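Local structure of HIT domain-containing protein (Sulfolobus tokodaii, 2EO4) at residues S5-N8 with Y14-Y17; T36-K41 with A56-V61; K63-G68 with V97-T102; D71-D76 with Q129-E134. The protein probably acts as a nucleotide-binding hydrolase of the histidine triad family, perhaps an adenylylsulfatase, and carries a bound zinc ion. All coordinates share one frame; numbering follows the deposited sequence.

Interaction 1 of 4, residues S5-N8 with Y14-Y17; sequences SIIN and YFVY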
loop_
_atom_site.group_PDB
_atom_site.type_symbol
_atom_site.label_atom_id
_atom_site.label_comp_id
_atom_site.label_asym_id
_atom_site.label_seq_id
_atom_site.Cartn_x
_atom_site.Cartn_y
_atom_site.Cartn_z
ATOM N N SER A 5 4.967 4.668 -21.190
ATOM C CA SER A 5 4.834 4.108 -22.533
ATOM C C SER A 5 3.467 3.466 -22.738
ATOM O O SER A 5 2.848 3.620 -23.790
ATOM C CB SER A 5 5.929 3.070 -22.800
ATOM O OG SER A 5 7.211 3.674 -22.855
ATOM N N ILE A 6 2.997 2.731 -21.739
ATOM C CA ILE A 6 1.698 2.090 -21.848
ATOM C C ILE A 6 0.599 3.154 -21.868
ATOM O O ILE A 6 -0.378 3.036 -22.606
ATOM C CB ILE A 6 1.481 1.097 -20.685
ATOM C CG1 ILE A 6 2.444 -0.087 -20.854
ATOM C CG2 ILE A 6 0.041 0.612 -20.661
ATOM C CD1 ILE A 6 2.482 -1.054 -19.683
ATOM N N ILE A 7 0.767 4.199 -21.063
ATOM C CA ILE A 7 -0.212 5.281 -21.018
ATOM C C ILE A 7 -0.317 5.954 -22.386
ATOM O O ILE A 7 -1.416 6.290 -22.844
ATOM C CB ILE A 7 0.185 6.350 -19.972
ATOM C CG1 ILE A 7 0.060 5.771 -18.560
ATOM C CG2 ILE A 7 -0.690 7.592 -20.127
ATOM C CD1 ILE A 7 -1.339 5.331 -18.203
ATOM N N ASN A 8 0.829 6.143 -23.031
ATOM C CA ASN A 8 0.878 6.788 -24.341
ATOM C C ASN A 8 0.652 5.829 -25.506
ATOM O O ASN A 8 0.790 6.215 -26.671
ATOM C CB ASN A 8 2.216 7.508 -24.523
ATOM C CG ASN A 8 2.408 8.640 -23.531
ATOM O OD1 ASN A 8 1.497 9.432 -23.302
ATOM N ND2 ASN A 8 3.599 8.730 -22.948
ATOM N N TYR A 14 -2.974 -3.911 -21.016
ATOM C CA TYR A 14 -4.424 -4.066 -20.937
ATOM C C TYR A 14 -5.029 -3.237 -19.807
ATOM O O TYR A 14 -4.891 -3.578 -18.635
ATOM C CB TYR A 14 -4.801 -5.540 -20.741
ATOM C CG TYR A 14 -4.597 -6.388 -21.976
ATOM C CD1 TYR A 14 -3.317 -6.750 -22.397
ATOM C CD2 TYR A 14 -5.685 -6.806 -22.741
ATOM C CE1 TYR A 14 -3.126 -7.508 -23.553
ATOM C CE2 TYR A 14 -5.508 -7.563 -23.897
ATOM C CZ TYR A 14 -4.226 -7.909 -24.297
ATOM O OH TYR A 14 -4.044 -8.652 -25.443
ATOM N N PHE A 15 -5.706 -2.152 -20.172
ATOM C CA PHE A 15 -6.341 -1.275 -19.188
ATOM C C PHE A 15 -7.635 -1.862 -18.637
ATOM O O PHE A 15 -8.451 -2.391 -19.393
ATOM C CB PHE A 15 -6.687 0.086 -19.809
ATOM C CG PHE A 15 -5.499 0.940 -20.131
ATOM C CD1 PHE A 15 -4.638 0.601 -21.169
ATOM C CD2 PHE A 15 -5.249 2.101 -19.403
ATOM C CE1 PHE A 15 -3.548 1.406 -21.480
ATOM C CE2 PHE A 15 -4.161 2.913 -19.704
ATOM C CZ PHE A 15 -3.308 2.566 -20.746
ATOM N N VAL A 16 -7.826 -1.761 -17.324
ATOM C CA VAL A 16 -9.062 -2.226 -16.704
ATOM C C VAL A 16 -9.754 -1.018 -16.077
ATOM O O VAL A 16 -10.913 -1.090 -15.666
ATOM C CB VAL A 16 -8.824 -3.320 -15.625
ATOM C CG1 VAL A 16 -8.225 -4.566 -16.277
ATOM C CG2 VAL A 16 -7.922 -2.794 -14.519
ATOM N N TYR A 17 -9.026 0.094 -16.011
ATOM C CA TYR A 17 -9.553 1.346 -15.476
ATOM C C TYR A 17 -8.747 2.519 -16.003
ATOM O O TYR A 17 -7.526 2.440 -16.145
ATOM C CB TYR A 17 -9.498 1.387 -13.942
ATOM C CG TYR A 17 -9.968 2.717 -13.379
ATOM C CD1 TYR A 17 -11.321 2.964 -13.160
ATOM C CD2 TYR A 17 -9.062 3.750 -13.122
ATOM C CE1 TYR A 17 -11.767 4.203 -12.703
ATOM C CE2 TYR A 17 -9.496 4.999 -12.664
ATOM C CZ TYR A 17 -10.851 5.215 -12.458
ATOM O OH TYR A 17 -11.294 6.440 -12.010
#
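Phe15 pushes the far end of its ring against two isoleucines at the end of the N-terminal helix, and every touch between 5-8 and 14-17 involves that ring. In the apolar part, the CG2 methyl of Ile6 lies 3.8 Å from CE1 of Phe15, the two side chains running past each other in opposite senses. On the other flank of the ring tip CD1 of Ile7 comes to 4.0 Å from CE2 of Phe15, arriving near the ring plane and at roughly a right angle. The CB of Ile7 heads off from the strand, and its side-chain torsions (chi1 -69°, chi2 -61°) bend the chain back until its terminal methyl meets the ring.

The polar part is a carbonyl at an aromatic edge. The O of Ile6 lies in the plane of the Phe15 ring, 3.5 Å from CZ, where the weakly positive rim hydrogens can face it; no conventional hydrogen bond joins the segments. A leucine in place of Phe15 would probably lose this flat edge, leaving the Ile6 carbonyl without its aromatic partner and a gap beside the Ile7 methyl.

Arg9 adds a cation-pi contact to the same ring, and its NH1 is hydrogen-bonded to O of Ile7. The Ile7 side chain lies about 7 Å from the zinc ion, near its ligands Cys4 and His94. Ile6 also packs on Ile25 and Phe15 on Ala23, both in strand 22-26. At the edge strand's classic bulge Val16 and Tyr17 face Ala24; there Val16 also meets Ile132 of helix 122-143, while Tyr17 lies against helix 52-72.

Interaction 2 of 4, residues T36-K41 with A56-V61; sequences TLVIPK and AELAKV
Leu58 and Val38 carry most of the contact between strand 36-40 and helix 52-72, and their methyls meet directly: CD1 of Leu58 is 3.8 Å from CG1 of Val38. The two side chains overlap alongside each other, pointing in opposite senses. Leu58 reaches the strand because its CG stands anti to the backbone N (chi1 175°), with the CD1 branch extending over the sheet. The same methyl spans two strand positions, since it also lies 4.2 Å from CG of Pro40.

Val38 uses its CG1 methyl twice. Besides Leu58 it meets CG1 of Val61 at 3.6 Å, one helical turn further on, where the two valines cross at a slant. One strand methyl therefore touches two residues on the same face of the helix, and the contact is wholly apolar, with no hydrogen bond across it. All four touching residues are buried.

The strand and helix segments run roughly antiparallel, at 153°, with their axes 8.9 Å apart at the closest. Ala56 and Ala59 belong to the side of the helix used by the second subunit: Ala56 packs on its counterpart there, and O of Ala59 accepts a hydrogen bond from Tyr47 of that chain. At the strand's end, O of Pro40 is hydrogen-bonded to NE2 of the zinc ligand His94. A long helix packed along an antiparallel sheet, with its outer side at the dimer interface, is the core architecture of HIT proteins of the HINT type.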
loop_
_atom_site.group_PDB
_atom_site.type_symbol
_atom_site.label_atom_id
_atom_site.label_comp_id
_atom_site.label_asym_id
_atom_site.label_seq_id
_atom_site.Cartn_x
_atom_site.Cartn_y
_atom_site.Cartn_z
ATOM N N THR A 36 -3.050 -6.690 -10.834
ATOM C CA THR A 36 -3.172 -5.411 -11.522
ATOM C C THR A 36 -2.328 -4.320 -10.877
ATOM O O THR A 36 -2.027 -4.377 -9.684
ATOM C CB THR A 36 -4.652 -4.966 -11.529
ATOM O OG1 THR A 36 -5.411 -5.901 -12.300
ATOM C CG2 THR A 36 -4.815 -3.563 -12.116
ATOM N N LEU A 37 -1.941 -3.334 -11.681
ATOM C CA LEU A 37 -1.144 -2.216 -11.200
ATOM C C LEU A 37 -1.952 -0.934 -11.371
ATOM O O LEU A 37 -2.491 -0.677 -12.444
ATOM C CB LEU A 37 0.153 -2.125 -12.003
ATOM C CG LEU A 37 0.828 -3.494 -12.121
ATOM C CD1 LEU A 37 1.874 -3.487 -13.205
ATOM C CD2 LEU A 37 1.418 -3.872 -10.769
ATOM N N VAL A 38 -2.050 -0.145 -10.307
ATOM C CA VAL A 38 -2.785 1.113 -10.364
ATOM C C VAL A 38 -1.731 2.202 -10.391
ATOM O O VAL A 38 -0.834 2.232 -9.546
ATOM C CB VAL A 38 -3.690 1.307 -9.134
ATOM C CG1 VAL A 38 -4.462 2.616 -9.264
ATOM C CG2 VAL A 38 -4.653 0.135 -9.012
ATOM N N ILE A 39 -1.834 3.099 -11.361
ATOM C CA ILE A 39 -0.835 4.143 -11.488
ATOM C C ILE A 39 -1.356 5.534 -11.795
ATOM O O ILE A 39 -2.418 5.699 -12.403
ATOM C CB ILE A 39 0.149 3.825 -12.638
ATOM C CG1 ILE A 39 -0.601 3.878 -13.975
ATOM C CG2 ILE A 39 0.755 2.443 -12.459
ATOM C CD1 ILE A 39 0.288 3.784 -15.199
ATOM N N PRO A 40 -0.619 6.557 -11.341
ATOM C CA PRO A 40 -1.020 7.934 -11.625
ATOM C C PRO A 40 -0.443 8.058 -13.038
ATOM O O PRO A 40 0.589 7.436 -13.327
ATOM C CB PRO A 40 -0.198 8.758 -10.633
ATOM C CG PRO A 40 0.105 7.788 -9.521
ATOM C CD PRO A 40 0.394 6.518 -10.274
ATOM N N LYS A 41 -1.082 8.813 -13.922
ATOM C CA LYS A 41 -0.537 8.953 -15.270
ATOM C C LYS A 41 0.736 9.791 -15.242
ATOM O O LYS A 41 1.671 9.537 -16.006
ATOM C CB LYS A 41 -1.576 9.571 -16.209
ATOM C CG LYS A 41 -2.693 8.603 -16.554
ATOM C CD LYS A 41 -3.648 9.178 -17.580
ATOM C CE LYS A 41 -4.680 8.143 -17.999
ATOM N NZ LYS A 41 -5.549 8.647 -19.109
ATOM N N ALA A 56 -3.776 11.059 -2.568
ATOM C CA ALA A 56 -5.139 10.970 -2.057
ATOM C C ALA A 56 -6.074 10.351 -3.088
ATOM O O ALA A 56 -6.872 9.467 -2.765
ATOM C CB ALA A 56 -5.642 12.360 -1.659
ATOM N N GLU A 57 -5.979 10.814 -4.330
ATOM C CA GLU A 57 -6.831 10.289 -5.387
ATOM C C GLU A 57 -6.414 8.867 -5.744
ATOM O O GLU A 57 -7.252 8.035 -6.083
ATOM C CB GLU A 57 -6.757 11.187 -6.625
ATOM C CG GLU A 57 -7.736 10.808 -7.729
ATOM C CD GLU A 57 -9.167 10.657 -7.230
ATOM O OE1 GLU A 57 -9.620 11.506 -6.429
ATOM O OE2 GLU A 57 -9.842 9.689 -7.649
ATOM N N LEU A 58 -5.113 8.595 -5.668
ATOM C CA LEU A 58 -4.598 7.261 -5.966
ATOM C C LEU A 58 -5.232 6.252 -5.008
ATOM O O LEU A 58 -5.638 5.163 -5.409
ATOM C CB LEU A 58 -3.073 7.235 -5.802
ATOM C CG LEU A 58 -2.382 5.874 -5.968
ATOM C CD1 LEU A 58 -2.618 5.345 -7.370
ATOM C CD2 LEU A 58 -0.887 6.018 -5.698
ATOM N N ALA A 59 -5.320 6.625 -3.737
ATOM C CA ALA A 59 -5.903 5.738 -2.734
ATOM C C ALA A 59 -7.355 5.403 -3.068
ATOM O O ALA A 59 -7.804 4.276 -2.866
ATOM C CB ALA A 59 -5.823 6.380 -1.356
ATOM N N LYS A 60 -8.087 6.392 -3.574
ATOM C CA LYS A 60 -9.488 6.199 -3.929
ATOM C C LYS A 60 -9.636 5.298 -5.149
ATOM O O LYS A 60 -10.548 4.470 -5.217
ATOM C CB LYS A 60 -10.150 7.558 -4.186
ATOM C CG LYS A 60 -10.128 8.468 -2.971
ATOM C CD LYS A 60 -10.726 9.833 -3.270
ATOM C CE LYS A 60 -10.546 10.770 -2.083
ATOM N NZ LYS A 60 -11.137 12.115 -2.332
ATOM N N VAL A 61 -8.741 5.458 -6.119
ATOM C CA VAL A 61 -8.779 4.630 -7.316
ATOM C C VAL A 61 -8.429 3.193 -6.928
ATOM O O VAL A 61 -9.046 2.242 -7.404
ATOM C CB VAL A 61 -7.781 5.139 -8.388
ATOM C CG1 VAL A 61 -7.698 4.151 -9.539
ATOM C CG2 VAL A 61 -8.229 6.505 -8.906
#

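Interaction 3 of 4, residues K63-G68 with V97-T102; sequences KLVSLG and VHIIPT. With PO4 (phosphate ion), chain C.
Ile99 sends its side chain from the strand into helix 52-72, where its CD1 methyl lies 3.7 Å from CG1 of Val65 and 3.3 Å from OG of Ser66. It reaches there because CG1 stands anti to the carbonyl carbon (chi1 -62°) and the chain continues extended. OG of the serine is hydrogen-bonded to O of Val62, one turn back in the helix. This tight part is buried. By contrast, Lys63, Leu64 and Leu67 on the helix are partly exposed; Lys63 NZ is hydrogen-bonded to O of Ala50 of the second subunit, and Leu67 packs on Leu48 of that chain.

Strand 97-102 begins within the predicted histidine triad motif of the HIT fold, and its other face carries the polar chemistry. There His98 turns from the helix toward a phosphate ion, probably from the crystallisation liquor. Its NE2 donates a nearly straight hydrogen bond to O2 of the phosphate (3.0 Å, 166°) and a weak, bent one to O1, with the phosphorus at the ring edge. ND1 is hydrogen-bonded to NE2 of His35. A leucine in place of His98 would probably leave the phosphate without this donor and His35 without its mate. His96, the predicted nucleophile, also binds the ion through NE2.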
loop_
_atom_site.group_PDB
_atom_site.type_symbol
_atom_site.label_atom_id
_atom_site.label_comp_id
_atom_site.label_asym_id
_atom_site.label_seq_id
_atom_site.Cartn_x
_atom_site.Cartn_y
_atom_site.Cartn_z
ATOM N N LYS A 63 -9.012 1.721 -4.156
ATOM C CA LYS A 63 -10.177 1.088 -3.527
ATOM C C LYS A 63 -11.164 0.585 -4.583
ATOM O O LYS A 63 -11.589 -0.569 -4.551
ATOM C CB LYS A 63 -10.911 2.059 -2.595
ATOM C CG LYS A 63 -12.164 1.431 -1.964
ATOM C CD LYS A 63 -12.929 2.392 -1.055
ATOM C CE LYS A 63 -14.214 1.739 -0.550
ATOM N NZ LYS A 63 -14.974 2.593 0.415
ATOM N N LEU A 64 -11.537 1.461 -5.512
ATOM C CA LEU A 64 -12.483 1.093 -6.562
ATOM C C LEU A 64 -12.017 -0.107 -7.379
ATOM O O LEU A 64 -12.755 -1.082 -7.557
ATOM C CB LEU A 64 -12.720 2.277 -7.506
ATOM C CG LEU A 64 -13.548 1.970 -8.760
ATOM C CD1 LEU A 64 -14.924 1.466 -8.355
ATOM C CD2 LEU A 64 -13.667 3.223 -9.621
ATOM N N VAL A 65 -10.789 -0.034 -7.882
ATOM C CA VAL A 65 -10.251 -1.116 -8.689
ATOM C C VAL A 65 -10.140 -2.410 -7.887
ATOM O O VAL A 65 -10.419 -3.486 -8.411
ATOM C CB VAL A 65 -8.880 -0.730 -9.280
ATOM C CG1 VAL A 65 -8.292 -1.901 -10.066
ATOM C CG2 VAL A 65 -9.049 0.483 -10.193
ATOM N N SER A 66 -9.744 -2.305 -6.620
ATOM C CA SER A 66 -9.627 -3.487 -5.771
ATOM C C SER A 66 -11.001 -4.143 -5.609
ATOM O O SER A 66 -11.130 -5.362 -5.720
ATOM C CB SER A 66 -9.062 -3.117 -4.393
ATOM O OG SER A 66 -7.699 -2.716 -4.484
ATOM N N LEU A 67 -12.026 -3.339 -5.337
ATOM C CA LEU A 67 -13.369 -3.894 -5.190
ATOM C C LEU A 67 -13.767 -4.588 -6.490
ATOM O O LEU A 67 -14.335 -5.682 -6.476
ATOM C CB LEU A 67 -14.375 -2.789 -4.853
ATOM C CG LEU A 67 -14.340 -2.278 -3.409
ATOM C CD1 LEU A 67 -15.187 -1.021 -3.270
ATOM C CD2 LEU A 67 -14.840 -3.375 -2.474
ATOM N N GLY A 68 -13.451 -3.948 -7.611
ATOM C CA GLY A 68 -13.780 -4.513 -8.909
ATOM C C GLY A 68 -13.100 -5.845 -9.159
ATOM O O GLY A 68 -13.734 -6.803 -9.598
ATOM N N VAL A 97 0.817 0.862 -7.592
ATOM C CA VAL A 97 0.352 0.049 -6.477
ATOM C C VAL A 97 -0.079 -1.299 -7.025
ATOM O O VAL A 97 -0.852 -1.367 -7.980
ATOM C CB VAL A 97 -0.859 0.705 -5.777
ATOM C CG1 VAL A 97 -1.415 -0.227 -4.704
ATOM C CG2 VAL A 97 -0.436 2.030 -5.155
ATOM N N HIS A 98 0.437 -2.367 -6.427
ATOM C CA HIS A 98 0.086 -3.718 -6.842
ATOM C C HIS A 98 -1.187 -4.163 -6.131
ATOM O O HIS A 98 -1.350 -3.913 -4.943
ATOM C CB HIS A 98 1.180 -4.714 -6.432
ATOM C CG HIS A 98 2.494 -4.508 -7.117
ATOM N ND1 HIS A 98 2.861 -5.212 -8.243
ATOM C CD2 HIS A 98 3.548 -3.718 -6.806
ATOM C CE1 HIS A 98 4.086 -4.865 -8.596
ATOM N NE2 HIS A 98 4.526 -3.960 -7.741
ATOM N N ILE A 99 -2.081 -4.818 -6.871
ATOM C CA ILE A 99 -3.289 -5.395 -6.293
ATOM C C ILE A 99 -3.140 -6.856 -6.702
ATOM O O ILE A 99 -3.289 -7.202 -7.877
ATOM C CB ILE A 99 -4.594 -4.837 -6.901
ATOM C CG1 ILE A 99 -4.699 -3.333 -6.645
ATOM C CG2 ILE A 99 -5.802 -5.529 -6.242
ATOM C CD1 ILE A 99 -5.930 -2.684 -7.306
ATOM N N ILE A 100 -2.825 -7.702 -5.727
ATOM C CA ILE A 100 -2.602 -9.124 -5.962
ATOM C C ILE A 100 -3.676 -9.960 -5.267
ATOM O O ILE A 100 -3.697 -10.070 -4.042
ATOM C CB ILE A 100 -1.206 -9.532 -5.430
ATOM C CG1 ILE A 100 -0.133 -8.673 -6.108
ATOM C CG2 ILE A 100 -0.951 -11.016 -5.694
ATOM C CD1 ILE A 100 1.274 -8.876 -5.548
ATOM N N PRO A 101 -4.588 -10.558 -6.047
ATOM C CA PRO A 101 -5.669 -11.379 -5.489
ATOM C C PRO A 101 -5.213 -12.673 -4.825
ATOM O O PRO A 101 -4.228 -13.288 -5.236
ATOM C CB PRO A 101 -6.556 -11.662 -6.705
ATOM C CG PRO A 101 -6.297 -10.484 -7.610
ATOM C CD PRO A 101 -4.794 -10.339 -7.488
ATOM N N THR A 102 -5.944 -13.080 -3.795
ATOM C CA THR A 102 -5.645 -14.317 -3.090
ATOM C C THR A 102 -6.945 -15.082 -2.865
ATOM O O THR A 102 -8.032 -14.504 -2.916
ATOM C CB THR A 102 -4.970 -14.055 -1.719
ATOM O OG1 THR A 102 -5.860 -13.326 -0.865
ATOM C CG2 THR A 102 -3.685 -13.257 -1.902
HETATM P P PO4 C . 7.822 -3.159 -8.653
HETATM O O1 PO4 C . 6.758 -3.516 -9.621
HETATM O O2 PO4 C . 7.213 -2.760 -7.359
HETATM O O3 PO4 C . 8.708 -4.342 -8.442
HETATM O O4 PO4 C . 8.624 -2.026 -9.192
#

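Interaction 4 of 4, residues D71-D76 with Q129-E134; sequences DAVKAD and QKIIRE
A single methyl group, CB of Ala72, lets two helices come so close that the CA atoms of Ala72 and Ile132 are 5.2 Å apart. That methyl rests on the helix backbone itself, 3.7 Å from O of Ile131 and 3.8 Å from CA of Ile132. The side chains of both isoleucines flank it, with CG1 of Ile132 at 3.9 Å from the methyl. Ile131 has its CG1 in the crowded position between backbone N and carbonyl carbon (chi1 60°), and CD1 then reaches forward to 3.9 Å from O of Ala72. A looser touch joins the same CD1 to CG1 of Val73.

Here helix 52-72 ends in a Schellman motif: Lys74 is the C-prime residue, with positive phi, and N of Ala75 bonds to O of Lys70. The Lys74 side chain curls back, NZ donating a 2.6 Å hydrogen bond to O of Asp71, tilted 23° from the carbonyl plane. This bond, with the weak one from the Lys74 backbone N, would help satisfy a carbonyl at the helix end.

Beside this packing, Asp71 OD2 is hydrogen-bonded to OG of Ser135 on helix 122-143. Deeper in, Val73 packs on Pro101 of the sheet.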
loop_
_atom_site.group_PDB
_atom_site.type_symbol
_atom_site.label_atom_id
_atom_site.label_comp_id
_atom_site.label_asym_id
_atom_site.label_seq_id
_atom_site.Cartn_x
_atom_site.Cartn_y
_atom_site.Cartn_z
ATOM N N ASP A 71 -14.402 -8.765 -6.913
ATOM C CA ASP A 71 -15.685 -9.249 -7.403
ATOM C C ASP A 71 -15.512 -10.089 -8.666
ATOM O O ASP A 71 -16.053 -11.193 -8.768
ATOM C CB ASP A 71 -16.607 -8.062 -7.694
ATOM C CG ASP A 71 -17.966 -8.491 -8.215
ATOM O OD1 ASP A 71 -18.704 -9.167 -7.468
ATOM O OD2 ASP A 71 -18.288 -8.153 -9.372
ATOM N N ALA A 72 -14.741 -9.569 -9.617
ATOM C CA ALA A 72 -14.507 -10.240 -10.894
ATOM C C ALA A 72 -13.874 -11.627 -10.807
ATOM O O ALA A 72 -14.322 -12.554 -11.479
ATOM C CB ALA A 72 -13.665 -9.345 -11.802
ATOM N N VAL A 73 -12.832 -11.778 -9.994
ATOM C CA VAL A 73 -12.174 -13.075 -9.876
ATOM C C VAL A 73 -12.603 -13.819 -8.618
ATOM O O VAL A 73 -12.032 -14.851 -8.279
ATOM C CB VAL A 73 -10.631 -12.929 -9.871
ATOM C CG1 VAL A 73 -10.177 -12.208 -11.129
ATOM C CG2 VAL A 73 -10.178 -12.183 -8.628
ATOM N N LYS A 74 -13.617 -13.291 -7.937
ATOM C CA LYS A 74 -14.133 -13.897 -6.711
ATOM C C LYS A 74 -13.018 -14.219 -5.722
ATOM O O LYS A 74 -12.907 -15.339 -5.221
ATOM C CB LYS A 74 -14.924 -15.169 -7.041
ATOM C CG LYS A 74 -16.208 -14.905 -7.815
ATOM C CD LYS A 74 -17.163 -14.039 -7.002
ATOM C CE LYS A 74 -18.419 -13.687 -7.794
ATOM N NZ LYS A 74 -18.104 -12.850 -8.986
ATOM N N ALA A 75 -12.193 -13.220 -5.439
ATOM C CA ALA A 75 -11.086 -13.398 -4.511
ATOM C C ALA A 75 -11.563 -13.340 -3.067
ATOM O O ALA A 75 -12.543 -12.666 -2.751
ATOM C CB ALA A 75 -10.030 -12.317 -4.752
ATOM N N ASP A 76 -10.866 -14.057 -2.192
ATOM C CA ASP A 76 -11.197 -14.056 -0.775
ATOM C C ASP A 76 -10.393 -12.960 -0.093
ATOM O O ASP A 76 -10.745 -12.491 0.989
ATOM C CB ASP A 76 -10.865 -15.406 -0.150
ATOM C CG ASP A 76 -11.743 -16.513 -0.687
ATOM O OD1 ASP A 76 -12.979 -16.336 -0.650
ATOM O OD2 ASP A 76 -11.204 -17.539 -1.145
ATOM N N GLN A 129 -9.443 -8.605 -18.486
ATOM C CA GLN A 129 -9.757 -7.205 -18.734
ATOM C C GLN A 129 -11.269 -7.012 -18.827
ATOM O O GLN A 129 -11.837 -6.127 -18.194
ATOM C CB GLN A 129 -9.112 -6.745 -20.040
ATOM C CG GLN A 129 -9.500 -5.334 -20.458
ATOM C CD GLN A 129 -8.998 -4.978 -21.840
ATOM O OE1 GLN A 129 -9.295 -5.668 -22.817
ATOM N NE2 GLN A 129 -8.238 -3.895 -21.935
ATOM N N LYS A 130 -11.914 -7.858 -19.622
ATOM C CA LYS A 130 -13.356 -7.767 -19.815
ATOM C C LYS A 130 -14.175 -7.996 -18.541
ATOM O O LYS A 130 -15.100 -7.235 -18.255
ATOM C CB LYS A 130 -13.780 -8.738 -20.926
ATOM C CG LYS A 130 -13.159 -8.396 -22.283
ATOM C CD LYS A 130 -13.379 -9.499 -23.319
ATOM C CE LYS A 130 -12.603 -9.220 -24.603
ATOM N NZ LYS A 130 -13.024 -7.961 -25.280
ATOM N N ILE A 131 -13.845 -9.024 -17.763
ATOM C CA ILE A 131 -14.603 -9.281 -16.545
ATOM C C ILE A 131 -14.353 -8.224 -15.470
ATOM O O ILE A 131 -15.271 -7.846 -14.744
ATOM C CB ILE A 131 -14.293 -10.673 -15.953
ATOM C CG1 ILE A 131 -12.807 -10.785 -15.622
ATOM C CG2 ILE A 131 -14.711 -11.757 -16.934
ATOM C CD1 ILE A 131 -12.459 -12.052 -14.891
ATOM N N ILE A 132 -13.116 -7.747 -15.362
ATOM C CA ILE A 132 -12.815 -6.724 -14.369
ATOM C C ILE A 132 -13.520 -5.419 -14.733
ATOM O O ILE A 132 -14.081 -4.749 -13.866
ATOM C CB ILE A 132 -11.289 -6.482 -14.240
ATOM C CG1 ILE A 132 -10.622 -7.735 -13.665
ATOM C CG2 ILE A 132 -11.026 -5.274 -13.338
ATOM C CD1 ILE A 132 -9.089 -7.695 -13.670
ATOM N N ARG A 133 -13.502 -5.058 -16.012
ATOM C CA ARG A 133 -14.171 -3.837 -16.446
ATOM C C ARG A 133 -15.657 -3.937 -16.111
ATOM O O ARG A 133 -16.252 -2.992 -15.595
ATOM C CB ARG A 133 -13.987 -3.622 -17.951
ATOM C CG ARG A 133 -12.653 -2.985 -18.332
ATOM C CD ARG A 133 -12.511 -2.861 -19.842
ATOM N NE ARG A 133 -11.395 -2.005 -20.229
ATOM C CZ ARG A 133 -11.074 -1.724 -21.489
ATOM N NH1 ARG A 133 -11.786 -2.240 -22.483
ATOM N NH2 ARG A 133 -10.054 -0.918 -21.758
ATOM N N GLU A 134 -16.245 -5.091 -16.400
ATOM C CA GLU A 134 -17.661 -5.319 -16.122
ATOM C C GLU A 134 -17.984 -5.144 -14.637
ATOM O O GLU A 134 -19.022 -4.576 -14.286
ATOM C CB GLU A 134 -18.062 -6.724 -16.588
ATOM C CG GLU A 134 -19.497 -7.124 -16.248
ATOM C CD GLU A 134 -19.919 -8.426 -16.911
ATOM O OE1 GLU A 134 -19.105 -9.371 -16.947
ATOM O OE2 GLU A 134 -21.075 -8.509 -17.384
#

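In the fold
Interactions 2 and 3 lie deepest, joining the same helix 52-72 to neighbouring strands 36-40 and 97-102. They meet directly, through the Thr36 to Ile99 and Val38 to Val97 backbone bonds and where CG2 of Val38 meets CD1 of Ile99. Interaction 2 is wholly aliphatic, and interaction 3 adds a serine hydroxyl on the helix side of the sheet and phosphate chemistry on the other. Interaction 1 is buried too, but it lies at an edge strand near the zinc site and relies on an aromatic rim. Interaction 4, partly exposed, joins the end of that helix to helix 122-143, which also grips interaction 1 through Gln129 NE2 and Phe15 O.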